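Local structure of MmcQ/YjbR family DNA-binding protein (Pseudomonas syringae pv. tomato, 3H9X) at residues A[40-45]-A[61-66]. The protein is of uncharacterized function but probably binds DNA through a double-wing motif. Sequence-based numbering, arbitrary orientation.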
loop_
_atom_site.group_PDB
_atom_site.type_symbol
_atom_site.label_atom_id
_atom_site.label_comp_id
_atom_site.label_asym_id
_atom_site.label_seq_id
_atom_site.Cartn_x
_atom_site.Cartn_y
_atom_site.Cartn_z
ATOM N N TYR A 40 -6.075 -1.896 5.968
ATOM C CA TYR A 40 -5.370 -3.016 5.361
ATOM C C TYR A 40 -4.650 -2.550 4.100
ATOM O O TYR A 40 -3.982 -3.324 3.435
ATOM C CB TYR A 40 -6.358 -4.165 5.067
ATOM C CG TYR A 40 -7.349 -3.920 3.942
ATOM C CD1 TYR A 40 -6.976 -4.100 2.608
ATOM C CD2 TYR A 40 -8.657 -3.510 4.209
ATOM C CE1 TYR A 40 -7.879 -3.876 1.560
ATOM C CE2 TYR A 40 -9.571 -3.281 3.162
ATOM C CZ TYR A 40 -9.169 -3.466 1.837
ATOM O OH TYR A 40 -10.034 -3.223 0.789
ATOM N N ALA A 41 -4.779 -1.259 3.812
ATOM C CA ALA A 41 -4.184 -0.634 2.639
ATOM C C ALA A 41 -4.116 0.894 2.801
ATOM O O ALA A 41 -5.112 1.535 3.151
ATOM C CB ALA A 41 -5.003 -0.988 1.405
ATOM N N LEU A 42 -2.937 1.464 2.543
ATOM C CA LEU A 42 -2.709 2.908 2.643
ATOM C C LEU A 42 -2.152 3.430 1.314
ATOM O O LEU A 42 -0.994 3.178 0.962
ATOM C CB LEU A 42 -1.690 3.211 3.744
ATOM C CG LEU A 42 -1.803 4.480 4.601
ATOM C CD1 LEU A 42 -0.432 4.751 5.198
ATOM C CD2 LEU A 42 -2.266 5.681 3.803
ATOM N N LEU A 43 -2.982 4.165 0.588
ATOM C CA LEU A 43 -2.601 4.728 -0.693
ATOM C C LEU A 43 -2.083 6.132 -0.449
ATOM O O LEU A 43 -2.740 6.917 0.222
ATOM C CB LEU A 43 -3.821 4.782 -1.607
ATOM C CG LEU A 43 -3.651 5.437 -2.966
ATOM C CD1 LEU A 43 -2.731 4.600 -3.791
ATOM C CD2 LEU A 43 -4.994 5.594 -3.632
HETATM N N MSE A 44 -0.905 6.444 -0.985
HETATM C CA MSE A 44 -0.316 7.770 -0.826
HETATM C C MSE A 44 0.474 8.218 -2.030
HETATM O O MSE A 44 1.030 7.412 -2.761
HETATM C CB MSE A 44 0.642 7.803 0.354
HETATM C CG MSE A 44 0.035 7.535 1.701
HETATM SE SE MSE A 44 1.435 7.483 3.073
HETATM C CE MSE A 44 1.985 5.646 2.868
ATOM N N ASP A 45 0.533 9.528 -2.201
ATOM C CA ASP A 45 1.295 10.159 -3.264
ATOM C C ASP A 45 2.426 10.865 -2.524
ATOM O O ASP A 45 2.180 11.855 -1.840
ATOM C CB ASP A 45 0.432 11.189 -3.977
ATOM C CG ASP A 45 1.219 12.019 -4.962
ATOM O OD1 ASP A 45 1.740 11.430 -5.938
ATOM O OD2 ASP A 45 1.309 13.253 -4.760
ATOM N N VAL A 61 2.364 5.149 -3.939
ATOM C CA VAL A 61 2.660 3.893 -3.255
ATOM C C VAL A 61 1.485 3.421 -2.393
ATOM O O VAL A 61 0.620 4.208 -2.033
ATOM C CB VAL A 61 3.955 4.053 -2.360
ATOM C CG1 VAL A 61 5.062 4.692 -3.177
ATOM C CG2 VAL A 61 3.668 4.921 -1.122
ATOM N N ILE A 62 1.445 2.126 -2.096
ATOM C CA ILE A 62 0.412 1.595 -1.222
ATOM C C ILE A 62 1.117 0.827 -0.123
ATOM O O ILE A 62 2.115 0.138 -0.363
ATOM C CB ILE A 62 -0.554 0.622 -1.904
ATOM C CG1 ILE A 62 0.230 -0.447 -2.644
ATOM C CG2 ILE A 62 -1.527 1.388 -2.778
ATOM C CD1 ILE A 62 -0.598 -1.599 -3.101
ATOM N N ASP A 63 0.604 0.967 1.094
ATOM C CA ASP A 63 1.157 0.275 2.242
ATOM C C ASP A 63 0.240 -0.876 2.559
ATOM O O ASP A 63 -0.981 -0.716 2.621
ATOM C CB ASP A 63 1.278 1.226 3.417
ATOM C CG ASP A 63 2.592 1.976 3.402
ATOM O OD1 ASP A 63 3.115 2.265 2.300
ATOM O OD2 ASP A 63 3.105 2.294 4.486
ATOM N N LEU A 64 0.854 -2.039 2.743
ATOM C CA LEU A 64 0.150 -3.282 3.020
ATOM C C LEU A 64 0.731 -3.955 4.250
ATOM O O LEU A 64 1.912 -3.814 4.533
ATOM C CB LEU A 64 0.269 -4.207 1.800
ATOM C CG LEU A 64 -0.820 -4.169 0.714
ATOM C CD1 LEU A 64 -1.301 -2.758 0.455
ATOM C CD2 LEU A 64 -0.275 -4.799 -0.558
ATOM N N LYS A 65 -0.092 -4.687 4.989
ATOM C CA LYS A 65 0.387 -5.365 6.194
ATOM C C LYS A 65 0.821 -6.780 5.859
ATOM O O LYS A 65 0.164 -7.482 5.098
ATOM C CB LYS A 65 -0.721 -5.396 7.244
ATOM C CG LYS A 65 -0.299 -5.825 8.639
ATOM C CD LYS A 65 -1.532 -5.867 9.548
ATOM C CE LYS A 65 -1.297 -5.185 10.892
ATOM N NZ LYS A 65 -0.130 -5.738 11.637
ATOM N N VAL A 66 1.940 -7.203 6.421
ATOM C CA VAL A 66 2.422 -8.543 6.155
ATOM C C VAL A 66 2.893 -9.164 7.451
ATOM O O VAL A 66 2.915 -8.506 8.493
ATOM C CB VAL A 66 3.586 -8.539 5.138
ATOM C CG1 VAL A 66 3.150 -7.833 3.852
ATOM C CG2 VAL A 66 4.798 -7.852 5.718
#
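Leu42 and Asp63 form an antiparallel hydrogen-bonded pair, with Leu42 N reaching Asp63 O at 2.9 Å and Asp63 N returning to Leu42 O at 2.7 Å. Two residues along strand 39-47, Met44 pairs with Val61 in the same reciprocal way through straighter bonds (164° and 166° at the hydrogens). Between these two pairs, Leu43 and Ile62 bring their CA atoms to 4.4 Å, and the CA-H of Ile62 points to Leu42 O.

On one face of the ladder, the selenomethionine Met44 bends at chi3 (-84°) and lays its CE against the carboxylate of Asp63, 3.6 Å from OD1. Nearer the backbone, the CB atoms of Leu42 and Asp63 meet at 3.6 Å. Asp63 is buried, and its OD1 is hydrogen-bonded to Thr93 OG1 of strand 91-95.

The ladder joins strands 39-47 and 58-65, a beta hairpin within the antiparallel sheet of the YjbR family, whose structure has been described as a double-wing DNA-binding motif. On its other face, Leu43 CD1 meets Ile62 CG2 at 3.6 Å, the two side chains crossing at a slant. Farther along, Leu64 CD1 comes to 4.2 Å from Ala41 CB. Helix 3-13 covers this face through Phe6, which touches Ala41 and Ile62, while helix 102-115 places Ile109 against Ile62 and Leu64. Where the strands part, Ser112 OG of that helix bonds to both Tyr40 O and Lys65 N; Tyr40 and Ala41 face Phe31 in a classic beta bulge.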